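Local coordinates for protein dihydroxyacetone kinase (PDB 1UN8) that phosphorylates dihydroxyacetone with ATP and a divalent metal ion, using a C-terminal eight-helix barrel that also holds a tightly bound phospholipid, at residues A396-I399 and A400-H404; E422-T425 and V426-G430. One frame throughout, in Å; residues are numbered along the deposited sequence.

Interaction 1 of 2, residues A396-I399 and A400-H404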
ATOM      1  N   ALA A 396     -28.133 -39.755   1.834  1.00 57.84           N
ATOM      2  CA  ALA A 396     -28.946 -40.927   1.558  1.00 57.51           C
ATOM      3  C   ALA A 396     -30.256 -40.845   2.336  1.00 58.55           C
ATOM      4  O   ALA A 396     -31.335 -40.906   1.748  1.00 57.62           O
ATOM      5  CB  ALA A 396     -28.194 -42.185   1.934  1.00 58.06           C
ATOM      6  N   ARG A 397     -30.156 -40.684   3.654  1.00 59.32           N
ATOM      7  CA  ARG A 397     -31.338 -40.609   4.510  1.00 60.26           C
ATOM      8  C   ARG A 397     -32.289 -39.478   4.141  1.00 60.01           C
ATOM      9  O   ARG A 397     -33.505 -39.615   4.276  1.00 58.87           O
ATOM     10  CB  ARG A 397     -30.908 -40.499   5.975  1.00 60.81           C
ATOM     11  CG  ARG A 397     -30.276 -41.785   6.477  1.00 63.16           C
ATOM     12  CD  ARG A 397     -29.346 -41.581   7.663  1.00 65.51           C
ATOM     13  NE  ARG A 397     -28.571 -42.797   7.911  1.00 67.17           N
ATOM     14  CZ  ARG A 397     -27.493 -42.855   8.690  1.00 69.13           C
ATOM     15  NH1 ARG A 397     -27.056 -41.760   9.306  1.00 69.40           N
ATOM     16  NH2 ARG A 397     -26.843 -44.008   8.839  1.00 69.00           N
ATOM     17  N   GLU A 398     -31.743 -38.366   3.664  1.00 60.87           N
ATOM     18  CA  GLU A 398     -32.572 -37.231   3.274  1.00 60.63           C
ATOM     19  C   GLU A 398     -33.435 -37.634   2.093  1.00 60.39           C
ATOM     20  O   GLU A 398     -34.622 -37.314   2.043  1.00 61.32           O
ATOM     21  CB  GLU A 398     -31.699 -36.029   2.900  1.00 61.42           C
ATOM     22  CG  GLU A 398     -32.468 -34.780   2.449  1.00 63.21           C
ATOM     23  CD  GLU A 398     -33.573 -34.357   3.420  1.00 63.90           C
ATOM     24  OE1 GLU A 398     -33.399 -34.520   4.651  1.00 63.73           O
ATOM     25  OE2 GLU A 398     -34.614 -33.846   2.943  1.00 63.96           O
ATOM     26  N   ILE A 399     -32.844 -38.340   1.135  1.00 59.64           N
ATOM     27  CA  ILE A 399     -33.605 -38.769  -0.032  1.00 59.04           C
ATOM     28  C   ILE A 399     -34.491 -39.963   0.319  1.00 59.42           C
ATOM     29  O   ILE A 399     -35.546 -40.156  -0.282  1.00 59.38           O
ATOM     30  CB  ILE A 399     -32.676 -39.145  -1.203  1.00 57.27           C
ATOM     31  CG1 ILE A 399     -31.739 -37.982  -1.513  1.00 55.22           C
ATOM     32  CG2 ILE A 399     -33.504 -39.478  -2.437  1.00 55.79           C
ATOM     33  CD1 ILE A 399     -32.442 -36.742  -1.953  1.00 53.33           C
ATOM     34  N   ALA A 400     -34.053 -40.757   1.296  1.00 60.54           N
ATOM     35  CA  ALA A 400     -34.810 -41.927   1.744  1.00 61.49           C
ATOM     36  C   ALA A 400     -36.071 -41.437   2.440  1.00 62.05           C
ATOM     37  O   ALA A 400     -37.168 -41.955   2.214  1.00 61.15           O
ATOM     38  CB  ALA A 400     -33.976 -42.752   2.712  1.00 61.65           C
ATOM     39  N   SER A 401     -35.893 -40.438   3.300  1.00 63.27           N
ATOM     40  CA  SER A 401     -36.999 -39.845   4.032  1.00 63.67           C
ATOM     41  C   SER A 401     -38.038 -39.381   3.017  1.00 63.68           C
ATOM     42  O   SER A 401     -39.180 -39.840   3.028  1.00 63.95           O
ATOM     43  CB  SER A 401     -36.503 -38.656   4.857  1.00 64.03           C
ATOM     44  OG  SER A 401     -37.568 -38.074   5.586  1.00 65.98           O
ATOM     45  N   LEU A 402     -37.639 -38.478   2.130  1.00 63.14           N
ATOM     46  CA  LEU A 402     -38.548 -37.982   1.105  1.00 62.35           C
ATOM     47  C   LEU A 402     -39.231 -39.149   0.411  1.00 62.69           C
ATOM     48  O   LEU A 402     -40.426 -39.104   0.139  1.00 62.36           O
ATOM     49  CB  LEU A 402     -37.790 -37.144   0.082  1.00 62.75           C
ATOM     50  CG  LEU A 402     -37.365 -35.770   0.607  1.00 63.62           C
ATOM     51  CD1 LEU A 402     -36.432 -35.080  -0.383  1.00 63.25           C
ATOM     52  CD2 LEU A 402     -38.613 -34.935   0.862  1.00 62.13           C
ATOM     53  N   LEU A 403     -38.474 -40.200   0.122  1.00 63.27           N
ATOM     54  CA  LEU A 403     -39.058 -41.368  -0.525  1.00 63.85           C
ATOM     55  C   LEU A 403     -40.132 -41.972   0.371  1.00 65.20           C
ATOM     56  O   LEU A 403     -41.260 -42.202  -0.067  1.00 64.34           O
ATOM     57  CB  LEU A 403     -37.997 -42.434  -0.791  1.00 62.93           C
ATOM     58  CG  LEU A 403     -38.576 -43.752  -1.333  1.00 62.53           C
ATOM     59  CD1 LEU A 403     -39.020 -43.541  -2.779  1.00 61.09           C
ATOM     60  CD2 LEU A 403     -37.544 -44.878  -1.245  1.00 61.40           C
ATOM     61  N   HIS A 404     -39.769 -42.230   1.628  1.00 66.46           N
ATOM     62  CA  HIS A 404     -40.684 -42.824   2.596  1.00 68.12           C
ATOM     63  C   HIS A 404     -41.918 -41.971   2.908  1.00 68.92           C
ATOM     64  O   HIS A 404     -42.930 -42.485   3.384  1.00 69.43           O
ATOM     65  CB  HIS A 404     -39.935 -43.142   3.895  1.00 69.13           C
ATOM     66  CG  HIS A 404     -38.902 -44.217   3.751  1.00 69.80           C
ATOM     67  ND1 HIS A 404     -37.796 -44.300   4.571  1.00 68.71           N
ATOM     68  CD2 HIS A 404     -38.787 -45.232   2.859  1.00 69.81           C
ATOM     69  CE1 HIS A 404     -37.043 -45.318   4.190  1.00 68.78           C
ATOM     70  NE2 HIS A 404     -37.621 -45.900   3.154  1.00 70.43           N
TER
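Ser401 N donates to Arg397 O at 2.7 Å, the shortest of four consecutive i to i+4 bonds that carry this helical turn. Ala400 N bonds to Ala396 O and Leu403 N to Ile399 O in the same way. Leu402 N reaches Glu398 O at 3.2 Å; this bond is the longest of the four but also the straightest, with an N-H...O angle of 175°. One turn further on, Ala400 O accepts His404 N and also lies over one face of the His404 ring, offset toward its rim.

Among the side chains, Glu398 and Leu402 form the main pair, approaching at a slant. With Glu398 CG opposite the backbone N (chi1 179°) and the chain kinked at chi2 (51°), the carboxylate swings along the helix, so that OE2 lies 4.0 Å from Leu402 CD1. Leu402 CG rests against the backbone of Glu398, 3.5 Å from Glu398 O. The aliphatic branch thus flanks a carboxylate oxygen whose polar partner is Arg423, in a salt bridge. Ser401 CB packs 3.2 Å from Arg397 O, while OG is bonded to Arg405; the Arg397 guanidinium turns off to Glu373 and Ser370.

Ala396 and Ile399 touch the bound phospholipid, so this part of helix 388-404 is a stave of the lipid-filled barrel. Helix 356-371 packs against Ala396, Ala400 and Leu403, whereas helix 413-427 meets Glu398, Ile399 and Leu402.

Interaction 2 of 2, residues E422-T425 and V426-G430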
ATOM      1  N   GLU A 422     -30.818 -30.435  -5.639  1.00 55.72           N
ATOM      2  CA  GLU A 422     -31.120 -29.288  -4.810  1.00 56.42           C
ATOM      3  C   GLU A 422     -31.007 -29.602  -3.326  1.00 55.25           C
ATOM      4  O   GLU A 422     -30.526 -28.787  -2.550  1.00 55.38           O
ATOM      5  CB  GLU A 422     -32.533 -28.796  -5.106  1.00 58.75           C
ATOM      6  CG  GLU A 422     -32.905 -27.501  -4.399  1.00 62.15           C
ATOM      7  CD  GLU A 422     -34.405 -27.239  -4.416  1.00 64.68           C
ATOM      8  OE1 GLU A 422     -35.146 -27.913  -3.660  1.00 64.61           O
ATOM      9  OE2 GLU A 422     -34.841 -26.360  -5.195  1.00 66.02           O
ATOM     10  N   ARG A 423     -31.428 -30.795  -2.938  1.00 55.23           N
ATOM     11  CA  ARG A 423     -31.413 -31.174  -1.533  1.00 56.32           C
ATOM     12  C   ARG A 423     -30.102 -31.669  -0.907  1.00 55.45           C
ATOM     13  O   ARG A 423     -29.887 -31.491   0.288  1.00 56.36           O
ATOM     14  CB  ARG A 423     -32.509 -32.219  -1.296  1.00 58.51           C
ATOM     15  CG  ARG A 423     -33.924 -31.743  -1.610  1.00 61.61           C
ATOM     16  CD  ARG A 423     -34.749 -31.581  -0.338  1.00 65.39           C
ATOM     17  NE  ARG A 423     -34.372 -30.384   0.410  1.00 68.87           N
ATOM     18  CZ  ARG A 423     -34.361 -30.303   1.738  1.00 70.69           C
ATOM     19  NH1 ARG A 423     -34.701 -31.355   2.476  1.00 71.53           N
ATOM     20  NH2 ARG A 423     -34.010 -29.167   2.330  1.00 71.06           N
ATOM     21  N   LEU A 424     -29.222 -32.279  -1.693  1.00 54.98           N
ATOM     22  CA  LEU A 424     -27.983 -32.812  -1.134  1.00 53.76           C
ATOM     23  C   LEU A 424     -27.092 -31.825  -0.379  1.00 54.12           C
ATOM     24  O   LEU A 424     -26.755 -32.078   0.775  1.00 54.26           O
ATOM     25  CB  LEU A 424     -27.181 -33.532  -2.226  1.00 52.33           C
ATOM     26  CG  LEU A 424     -27.843 -34.801  -2.791  1.00 51.04           C
ATOM     27  CD1 LEU A 424     -26.880 -35.528  -3.721  1.00 48.62           C
ATOM     28  CD2 LEU A 424     -28.263 -35.717  -1.646  1.00 48.89           C
ATOM     29  N   THR A 425     -26.714 -30.712  -1.002  1.00 54.69           N
ATOM     30  CA  THR A 425     -25.850 -29.731  -0.334  1.00 56.09           C
ATOM     31  C   THR A 425     -26.437 -29.206   0.969  1.00 57.58           C
ATOM     32  O   THR A 425     -25.702 -28.782   1.868  1.00 59.61           O
ATOM     33  CB  THR A 425     -25.563 -28.509  -1.214  1.00 54.23           C
ATOM     34  OG1 THR A 425     -26.786 -28.052  -1.799  1.00 53.32           O
ATOM     35  CG2 THR A 425     -24.565 -28.849  -2.295  1.00 55.69           C
ATOM     36  N   VAL A 426     -27.760 -29.221   1.070  1.00 57.68           N
ATOM     37  CA  VAL A 426     -28.412 -28.737   2.276  1.00 58.33           C
ATOM     38  C   VAL A 426     -28.170 -29.686   3.442  1.00 59.21           C
ATOM     39  O   VAL A 426     -28.037 -29.260   4.587  1.00 59.77           O
ATOM     40  CB  VAL A 426     -29.932 -28.586   2.060  1.00 59.72           C
ATOM     41  CG1 VAL A 426     -30.624 -28.201   3.368  1.00 58.26           C
ATOM     42  CG2 VAL A 426     -30.190 -27.538   0.991  1.00 58.34           C
ATOM     43  N   VAL A 427     -28.105 -30.979   3.145  1.00 59.16           N
ATOM     44  CA  VAL A 427     -27.896 -31.978   4.180  1.00 59.00           C
ATOM     45  C   VAL A 427     -26.452 -32.477   4.244  1.00 58.84           C
ATOM     46  O   VAL A 427     -26.003 -32.978   5.275  1.00 58.35           O
ATOM     47  CB  VAL A 427     -28.846 -33.163   3.958  1.00 60.02           C
ATOM     48  CG1 VAL A 427     -28.596 -34.238   5.005  1.00 62.24           C
ATOM     49  CG2 VAL A 427     -30.283 -32.676   4.029  1.00 58.41           C
ATOM     50  N   MET A 428     -25.733 -32.344   3.136  1.00 59.01           N
ATOM     51  CA  MET A 428     -24.340 -32.765   3.059  1.00 58.57           C
ATOM     52  C   MET A 428     -23.435 -31.548   3.114  1.00 58.61           C
ATOM     53  O   MET A 428     -23.452 -30.708   2.206  1.00 59.47           O
ATOM     54  CB  MET A 428     -24.073 -33.502   1.752  1.00 58.71           C
ATOM     55  CG  MET A 428     -24.058 -35.008   1.855  1.00 58.87           C
ATOM     56  SD  MET A 428     -23.357 -35.723   0.355  1.00 58.07           S
ATOM     57  CE  MET A 428     -24.718 -35.429  -0.830  1.00 56.15           C
ATOM     58  N   GLY A 429     -22.641 -31.449   4.171  1.00 57.94           N
ATOM     59  CA  GLY A 429     -21.748 -30.315   4.276  1.00 57.83           C
ATOM     60  C   GLY A 429     -20.499 -30.585   3.470  1.00 58.03           C
ATOM     61  O   GLY A 429     -20.268 -31.716   3.041  1.00 58.89           O
ATOM     62  N   GLY A 430     -19.703 -29.548   3.239  1.00 57.71           N
ATOM     63  CA  GLY A 430     -18.457 -29.720   2.516  1.00 56.78           C
ATOM     64  C   GLY A 430     -18.551 -30.045   1.038  1.00 56.26           C
ATOM     65  O   GLY A 430     -19.645 -30.225   0.490  1.00 55.72           O
TER
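Met428 folds back over Leu424, the residue one turn earlier, and meets it with both backbone and side chain. Its CB sits 3.2 Å from Leu424 O, close beside the oxygen that its own N-H grips. CG is already moving off, 4.1 Å from that oxygen. The chain turns about the CG-SD bond (chi3 -73°) and brings the methyl CE down onto the leucine, where it is 3.4 Å from Leu424 CB and about equally near CG and both methyl branches. The two side chains run alongside each other and point the same way, leaving CE nestled against the whole isobutyl group.

Leu424 O takes two donors. Met428 N approaches almost head-on at 2.6 Å, with a C=O...N angle of 171°, and Val427 N comes from above the carbonyl plane at 2.9 Å. This i to i+3 bond beside the i to i+4 one marks a tightening of the last helical turn. One residue back the bonding is slacker, since Arg423 O receives only weak bonds from Val426 N and Val427 N. On that flank the bent Arg423 side chain brings NH2 to 3.7 Å from Val426 CG1, while NH1 forms a salt bridge with Glu398.

Leu424 also packs on Met436 and Phe440 of helix 430-448, and Thr425 touches Leu120 of the second subunit. The arrangement is that of a helical C-terminus: Met428 leaves helical backbone angles, touches the bound phospholipid and lies just ahead of Ser431 and Ser432, which bind ATP, so the turn lies between the lipid pocket of the alpha barrel and its nucleotide site.

In the fold
Interactions 1 and 2 belong to consecutive helices of the barrel, 388-404 and 413-427, with centres about 13 Å apart, and they touch directly. A salt bridge between Glu398 OE2 and Arg423 NH1 (2.5 Å) joins them, flanked by packing of Glu398 on Val427 and Leu402 on Arg423. Both are partly buried: Ile399, Leu402, Leu424 and Met428 are core, Arg397 and Val426 surface. Each lends residues to the phospholipid pocket: Ala396 from the first, Met428 from the second. Their chemistry differs with position. Residues 396-404 keep a regular i to i+4 ladder up to the end of their helix; residues 422-430 run out of a helix, with a doubly bonded carbonyl and a methionine methyl packed on a leucine close to the ATP site.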